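PDB 3PV2: DegQ, which degrades proteins as an HtrA-family serine protease, with a trypsin-like domain and PDZ domains, and assembles into self-compartmentizing 12-meric particles. Local coordinates for the interface of chains A and B and the interface of chains A and C. Numbering follows the deposited sequence. Chains: chain A/B/C, DegQ.

Contact 1: the interface of chains A and B. Residues chain A 401, 451; chain B 112-114.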
ATOM      1  N   ARG A 401     -31.611  35.398 -12.663  1.00 45.75           N
ATOM      2  CA  ARG A 401     -30.959  35.706 -13.947  1.00 49.27           C
ATOM      3  C   ARG A 401     -30.284  37.069 -13.945  1.00 49.49           C
ATOM      4  O   ARG A 401     -29.201  37.220 -14.551  1.00 51.40           O
ATOM      5  CB  ARG A 401     -31.930  35.620 -15.108  1.00 49.88           C
ATOM      6  CG  ARG A 401     -32.047  34.202 -15.672  1.00 55.79           C
ATOM      7  CD  ARG A 401     -32.910  34.156 -16.931  1.00 57.98           C
ATOM      8  NE  ARG A 401     -34.293  33.882 -16.548  1.00 61.41           N
ATOM      9  CZ  ARG A 401     -35.312  34.729 -16.699  1.00 63.78           C
ATOM     10  NH1 ARG A 401     -35.162  35.941 -17.274  1.00 64.73           N
ATOM     11  NH2 ARG A 401     -36.510  34.349 -16.285  1.00 63.30           N
ATOM     12  N   ILE A 451     -35.321  41.798 -15.801  1.00 50.02           N
ATOM     13  CA  ILE A 451     -36.064  41.930 -17.077  1.00 54.76           C
ATOM     14  C   ILE A 451     -36.988  40.770 -17.385  1.00 55.69           C
ATOM     15  O   ILE A 451     -37.076  39.847 -16.604  1.00 55.76           O
ATOM     16  CB  ILE A 451     -35.127  42.125 -18.297  1.00 56.45           C
ATOM     17  CG1 ILE A 451     -33.990  41.095 -18.257  1.00 58.33           C
ATOM     18  CG2 ILE A 451     -34.636  43.592 -18.339  1.00 57.14           C
ATOM     19  CD1 ILE A 451     -32.931  41.165 -19.435  1.00 62.86           C
ATOM     20  OXT ILE A 451     -37.690  40.761 -18.402  1.00 58.97           O
TER
ATOM     21  N   ARG B 112     -27.770  41.974 -21.070  1.00 57.02           N
ATOM     22  CA  ARG B 112     -28.951  41.168 -20.795  1.00 56.42           C
ATOM     23  C   ARG B 112     -28.631  39.712 -20.568  1.00 55.18           C
ATOM     24  O   ARG B 112     -27.828  39.128 -21.304  1.00 52.87           O
ATOM     25  CB  ARG B 112     -29.960  41.277 -21.918  1.00 56.66           C
ATOM     26  CG  ARG B 112     -30.568  42.704 -22.002  1.00 59.19           C
ATOM     27  CD  ARG B 112     -31.505  42.848 -23.187  1.00 61.67           C
ATOM     28  NE  ARG B 112     -30.803  43.266 -24.406  1.00 64.08           N
ATOM     29  CZ  ARG B 112     -31.323  43.247 -25.626  1.00 64.12           C
ATOM     30  NH1 ARG B 112     -32.546  42.795 -25.819  1.00 65.46           N
ATOM     31  NH2 ARG B 112     -30.607  43.670 -26.659  1.00 65.86           N
ATOM     32  N   ARG B 113     -29.257  39.128 -19.558  1.00 54.32           N
ATOM     33  CA  ARG B 113     -29.204  37.703 -19.371  1.00 54.03           C
ATOM     34  C   ARG B 113     -30.610  37.215 -19.633  1.00 55.09           C
ATOM     35  O   ARG B 113     -31.548  37.631 -18.976  1.00 55.82           O
ATOM     36  CB  ARG B 113     -28.733  37.346 -17.976  1.00 53.82           C
ATOM     37  CG  ARG B 113     -27.418  37.980 -17.596  1.00 53.07           C
ATOM     38  CD  ARG B 113     -26.403  36.920 -17.191  1.00 60.80           C
ATOM     39  NE  ARG B 113     -26.926  36.031 -16.166  1.00 65.80           N
ATOM     40  CZ  ARG B 113     -26.579  34.759 -15.988  1.00 68.69           C
ATOM     41  NH1 ARG B 113     -25.687  34.175 -16.775  1.00 66.84           N
ATOM     42  NH2 ARG B 113     -27.135  34.061 -15.005  1.00 70.55           N
ATOM     43  N   LEU B 114     -30.753  36.355 -20.629  1.00 55.22           N
ATOM     44  CA  LEU B 114     -32.056  35.894 -21.075  1.00 56.67           C
ATOM     45  C   LEU B 114     -32.224  34.387 -20.916  1.00 57.35           C
ATOM     46  O   LEU B 114     -31.260  33.617 -21.052  1.00 55.81           O
ATOM     47  CB  LEU B 114     -32.243  36.197 -22.548  1.00 57.13           C
ATOM     48  CG  LEU B 114     -32.344  37.622 -23.028  1.00 59.66           C
ATOM     49  CD1 LEU B 114     -32.682  38.530 -21.889  1.00 62.75           C
ATOM     50  CD2 LEU B 114     -31.104  38.066 -23.771  1.00 58.36           C
TER

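Contact 2: the interface of chains A and C. Residues chain A 170-173; chain C 178-179, 195.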
ATOM      1  N   GLN A 170     -40.380 -22.051 -15.377  1.00 63.78           N
ATOM      2  CA  GLN A 170     -40.895 -20.931 -14.560  1.00 58.62           C
ATOM      3  C   GLN A 170     -40.428 -21.081 -13.097  1.00 54.51           C
ATOM      4  O   GLN A 170     -39.962 -22.130 -12.698  1.00 51.77           O
ATOM      5  CB  GLN A 170     -42.406 -20.830 -14.592  1.00 57.99           C
ATOM      6  CG  GLN A 170     -42.930 -19.762 -15.551  1.00 62.10           C
ATOM      7  CD  GLN A 170     -43.591 -20.326 -16.741  1.00 65.73           C
ATOM      8  OE1 GLN A 170     -43.741 -21.548 -16.862  1.00 72.31           O
ATOM      9  NE2 GLN A 170     -44.003 -19.445 -17.657  1.00 69.02           N
ATOM     10  N   SER A 171     -40.655 -20.025 -12.326  1.00 47.95           N
ATOM     11  CA  SER A 171     -40.129 -19.890 -10.995  1.00 45.46           C
ATOM     12  C   SER A 171     -41.129 -19.222 -10.089  1.00 40.25           C
ATOM     13  O   SER A 171     -41.537 -18.096 -10.400  1.00 37.57           O
ATOM     14  CB  SER A 171     -38.954 -18.945 -11.083  1.00 47.12           C
ATOM     15  OG  SER A 171     -37.939 -19.332 -10.211  1.00 51.76           O
ATOM     16  N   ALA A 172     -41.527 -19.869  -9.000  1.00 36.19           N
ATOM     17  CA  ALA A 172     -42.583 -19.338  -8.105  1.00 34.03           C
ATOM     18  C   ALA A 172     -42.069 -19.330  -6.646  1.00 33.45           C
ATOM     19  O   ALA A 172     -41.378 -20.227  -6.223  1.00 33.88           O
ATOM     20  CB  ALA A 172     -43.842 -20.184  -8.207  1.00 33.51           C
ATOM     21  N   THR A 173     -42.410 -18.277  -5.905  1.00 32.99           N
ATOM     22  CA  THR A 173     -42.128 -18.226  -4.492  1.00 32.89           C
ATOM     23  C   THR A 173     -43.389 -17.863  -3.749  1.00 32.43           C
ATOM     24  O   THR A 173     -44.291 -17.230  -4.309  1.00 32.26           O
ATOM     25  CB  THR A 173     -41.038 -17.172  -4.201  1.00 33.05           C
ATOM     26  OG1 THR A 173     -41.424 -15.934  -4.782  1.00 33.00           O
ATOM     27  CG2 THR A 173     -39.698 -17.558  -4.825  1.00 34.62           C
TER
ATOM     28  N   SER C 178     -40.516 -24.249  -6.071  1.00 33.85           N
ATOM     29  CA  SER C 178     -40.436 -23.063  -6.950  1.00 35.63           C
ATOM     30  C   SER C 178     -40.237 -23.378  -8.435  1.00 38.18           C
ATOM     31  O   SER C 178     -40.592 -22.551  -9.271  1.00 37.72           O
ATOM     32  CB  SER C 178     -39.272 -22.179  -6.566  1.00 36.21           C
ATOM     33  OG  SER C 178     -39.400 -21.832  -5.196  1.00 39.23           O
ATOM     34  N   ALA C 179     -39.567 -24.494  -8.724  1.00 39.07           N
ATOM     35  CA  ALA C 179     -39.230 -24.878 -10.113  1.00 43.06           C
ATOM     36  C   ALA C 179     -38.717 -26.293 -10.161  1.00 44.97           C
ATOM     37  O   ALA C 179     -38.273 -26.840  -9.120  1.00 42.27           O
ATOM     38  CB  ALA C 179     -38.124 -23.927 -10.776  1.00 42.58           C
ATOM     39  N   GLN C 195     -36.201 -27.090  -7.126  1.00 36.56           N
ATOM     40  CA  GLN C 195     -35.901 -25.816  -6.576  1.00 35.82           C
ATOM     41  C   GLN C 195     -37.071 -25.468  -5.651  1.00 34.52           C
ATOM     42  O   GLN C 195     -38.225 -25.778  -5.933  1.00 34.26           O
ATOM     43  CB  GLN C 195     -35.624 -24.796  -7.641  1.00 37.75           C
ATOM     44  CG  GLN C 195     -35.193 -23.400  -7.127  1.00 40.70           C
ATOM     45  CD  GLN C 195     -35.021 -22.368  -8.296  1.00 40.91           C
ATOM     46  OE1 GLN C 195     -34.493 -22.714  -9.334  1.00 44.27           O
ATOM     47  NE2 GLN C 195     -35.436 -21.105  -8.082  1.00 43.42           N
TER

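Contact 3: the interface of chains A and B. Residues chain A 401, 403, 405; chain B 113, 163.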
ATOM      1  N   ARG A 401     -31.611  35.398 -12.663  1.00 45.75           N
ATOM      2  CA  ARG A 401     -30.959  35.706 -13.947  1.00 49.27           C
ATOM      3  C   ARG A 401     -30.284  37.069 -13.945  1.00 49.49           C
ATOM      4  O   ARG A 401     -29.201  37.220 -14.551  1.00 51.40           O
ATOM      5  CB  ARG A 401     -31.930  35.620 -15.108  1.00 49.88           C
ATOM      6  CG  ARG A 401     -32.047  34.202 -15.672  1.00 55.79           C
ATOM      7  CD  ARG A 401     -32.910  34.156 -16.931  1.00 57.98           C
ATOM      8  NE  ARG A 401     -34.293  33.882 -16.548  1.00 61.41           N
ATOM      9  CZ  ARG A 401     -35.312  34.729 -16.699  1.00 63.78           C
ATOM     10  NH1 ARG A 401     -35.162  35.941 -17.274  1.00 64.73           N
ATOM     11  NH2 ARG A 401     -36.510  34.349 -16.285  1.00 63.30           N
ATOM     12  N   GLY A 403     -28.891  38.359 -11.628  1.00 44.95           N
ATOM     13  CA  GLY A 403     -27.800  38.337 -10.656  1.00 44.66           C
ATOM     14  C   GLY A 403     -28.189  38.432  -9.153  1.00 42.73           C
ATOM     15  O   GLY A 403     -27.310  38.505  -8.303  1.00 42.22           O
ATOM     16  N   ARG A 405     -28.924  37.216  -5.549  1.00 40.17           N
ATOM     17  CA  ARG A 405     -28.653  36.007  -4.814  1.00 41.45           C
ATOM     18  C   ARG A 405     -29.139  36.058  -3.366  1.00 40.23           C
ATOM     19  O   ARG A 405     -29.234  37.179  -2.724  1.00 39.21           O
ATOM     20  CB  ARG A 405     -27.135  35.687  -4.811  1.00 44.51           C
ATOM     21  CG  ARG A 405     -26.435  35.617  -6.193  1.00 48.13           C
ATOM     22  CD  ARG A 405     -26.745  34.280  -6.872  1.00 51.60           C
ATOM     23  NE  ARG A 405     -26.192  34.107  -8.225  1.00 54.00           N
ATOM     24  CZ  ARG A 405     -26.824  34.370  -9.380  1.00 57.15           C
ATOM     25  NH1 ARG A 405     -28.070  34.887  -9.416  1.00 51.23           N
ATOM     26  NH2 ARG A 405     -26.199  34.123 -10.537  1.00 59.26           N
TER
ATOM     27  N   ARG B 113     -29.257  39.128 -19.558  1.00 54.32           N
ATOM     28  CA  ARG B 113     -29.204  37.703 -19.371  1.00 54.03           C
ATOM     29  C   ARG B 113     -30.610  37.215 -19.633  1.00 55.09           C
ATOM     30  O   ARG B 113     -31.548  37.631 -18.976  1.00 55.82           O
ATOM     31  CB  ARG B 113     -28.733  37.346 -17.976  1.00 53.82           C
ATOM     32  CG  ARG B 113     -27.418  37.980 -17.596  1.00 53.07           C
ATOM     33  CD  ARG B 113     -26.403  36.920 -17.191  1.00 60.80           C
ATOM     34  NE  ARG B 113     -26.926  36.031 -16.166  1.00 65.80           N
ATOM     35  CZ  ARG B 113     -26.579  34.759 -15.988  1.00 68.69           C
ATOM     36  NH1 ARG B 113     -25.687  34.175 -16.775  1.00 66.84           N
ATOM     37  NH2 ARG B 113     -27.135  34.061 -15.005  1.00 70.55           N
ATOM     38  N   LEU B 163     -22.115  35.559 -16.443  1.00 98.71           N
ATOM     39  CA  LEU B 163     -22.395  36.313 -15.208  1.00102.65           C
ATOM     40  C   LEU B 163     -21.092  36.563 -14.459  1.00104.46           C
ATOM     41  O   LEU B 163     -20.835  37.674 -14.002  1.00106.09           O
ATOM     42  CB  LEU B 163     -23.392  35.576 -14.283  1.00104.48           C
ATOM     43  CG  LEU B 163     -23.960  36.269 -13.008  1.00107.98           C
ATOM     44  CD1 LEU B 163     -22.883  36.560 -11.942  1.00110.17           C
ATOM     45  CD2 LEU B 163     -24.783  37.549 -13.310  1.00106.87           C
TER

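Contact 1: the interface of chains A and B
Two arrangements join A:Ile451 and A:Arg401 to a short run of chain B: an apolar tip resting against two neighbouring side chains, and a side-chain N-H aimed at a main-chain carbonyl. A:Ile451, the C-terminal residue, leads with its CD1 methyl. Its CG1 takes the crowded position between backbone N and carbonyl carbon (chi1 48°), which carries CD1 towards chain B. There A:Ile451 CD1 lies 3.6 Å from B:Leu114 CD1, the two side chains meeting at a slant. On the same side of the methyl, A:Ile451 CD1 is 3.8 Å from B:Arg112 CG, and the arginine side chain runs at about a right angle to the isoleucine. It is thus the aliphatic stem of B:Arg112, rather than its guanidinium, that touches the methyl.

B:Arg113 works differently. Its side chain kinks beyond CG, with chi3 at -53°, and this turns the NE edge of the guanidinium towards the carbonyl oxygen of A:Arg401. B:Arg113 NE donates a 3.0 Å hydrogen bond to A:Arg401 O, nearly straight at 170° about the hydrogen. The acceptor lies in the guanidinium plane and the donor in the carbonyl plane. Because A:Arg401 is near the C-terminal end of helix 398-402, the helix end may add to the pull on a positively charged partner. Within the same guanidinium, B:Arg113 NH2 is farther from A:Arg401 O, at 3.8 Å, which singles out NE as the donor.

Contact 2: the interface of chains A and C
The main-chain N of A:Ala172 donates a hydrogen bond of 2.9 Å to the carbonyl O of C:Ser178, with 150° at the hydrogen, in the carbonyl plane and on a lone pair. This bond probably helps set how the two strands meet. A possible second link returns from the same serine: C:Ser178 OG lies 2.7 Å from A:Ala172 O, nearly along the C=O axis. Its chi1 of -56° sets the hydroxyl beside its own backbone N and anti to the carbonyl carbon. The serine CB is pressed against the same oxygen, however, so this hydroxyl bond is strained and doubtful in detail.

Next to the serine, the methyl CB of C:Ala179 makes a close methyl-to-carbonyl contact with O of A:Gln170, at 3.2 Å. The flank is looser. C:Gln195 reaches over with an extended chain, but its amide NE2 stops 3.7 Å from OG of A:Ser171, too far to count as a bond.

This is a protease-to-protease contact, probably within the HtrA trimer. Both sides use strand 171-180 of the trypsin-like domain, chain A near its beginning and chain C near its end, while C:Gln195 belongs to the short strand 194-196.

Contact 3: the interface of chains A and B
B:Leu163 reaches from chain B towards A:Gly403 and A:Arg405, and its side chain can be followed atom by atom, with the caution that this residue is poorly ordered. CB starts within its own chain: as modelled, B:Leu163 CB lies 3.6 Å above the guanidinium plane of B:Arg113, over the centre of the group, and would cover one face. The hydrogen bond from that guanidinium to A:Arg401 uses an edge instead, so the two contacts do not compete for the same surface.

CG is placed opposite the backbone N and beside the carbonyl carbon (chi1 -173°), facing chain A. In this model B:Leu163 CG is 4.0 Å from A:Arg405 NH2. The two side chains approach from opposite directions; that of A:Arg405 turns after CB (chi2 -78°), then runs on to the leucine. At the tip, B:Leu163 CD2 is 4.1 Å from A:Gly403 CA, at most a loose apolar contact with main chain.

The leucine would thus stand beside both guanidinium groups. A:Arg405 NH2 and B:Arg113 NH2 are 4.6 Å apart without touching; if both groups are charged, their mutual effect is probably mildly unfavourable.

On the chain A side, A:Gly403 and A:Arg405 lie in the loop that leaves helix 398-402 in the second PDZ domain. The chain B partners belong to the trypsin-like domain: B:Arg113 opens strand 113-122, and B:Leu163 lies in the loop region between strands 153-158 and 171-180.

Contact 1 and contact 3 are neighbouring parts of one two-fold symmetric interface, their C-alpha centres about 7 Å apart and A:Arg401 and B:Arg113 common to both. Together they place the second PDZ domain of one chain against the protease domain of another, and each has a twin with the chains exchanged. Contact 2 is remote: its C-alpha centre is about 62 Å from that of contact 1 and about 60 Å from that of contact 3. It joins protease domains through a different, not exactly two-fold interface, probably that of the HtrA trimer. Combining both interfaces would allow trimers to be linked into the 12-mer.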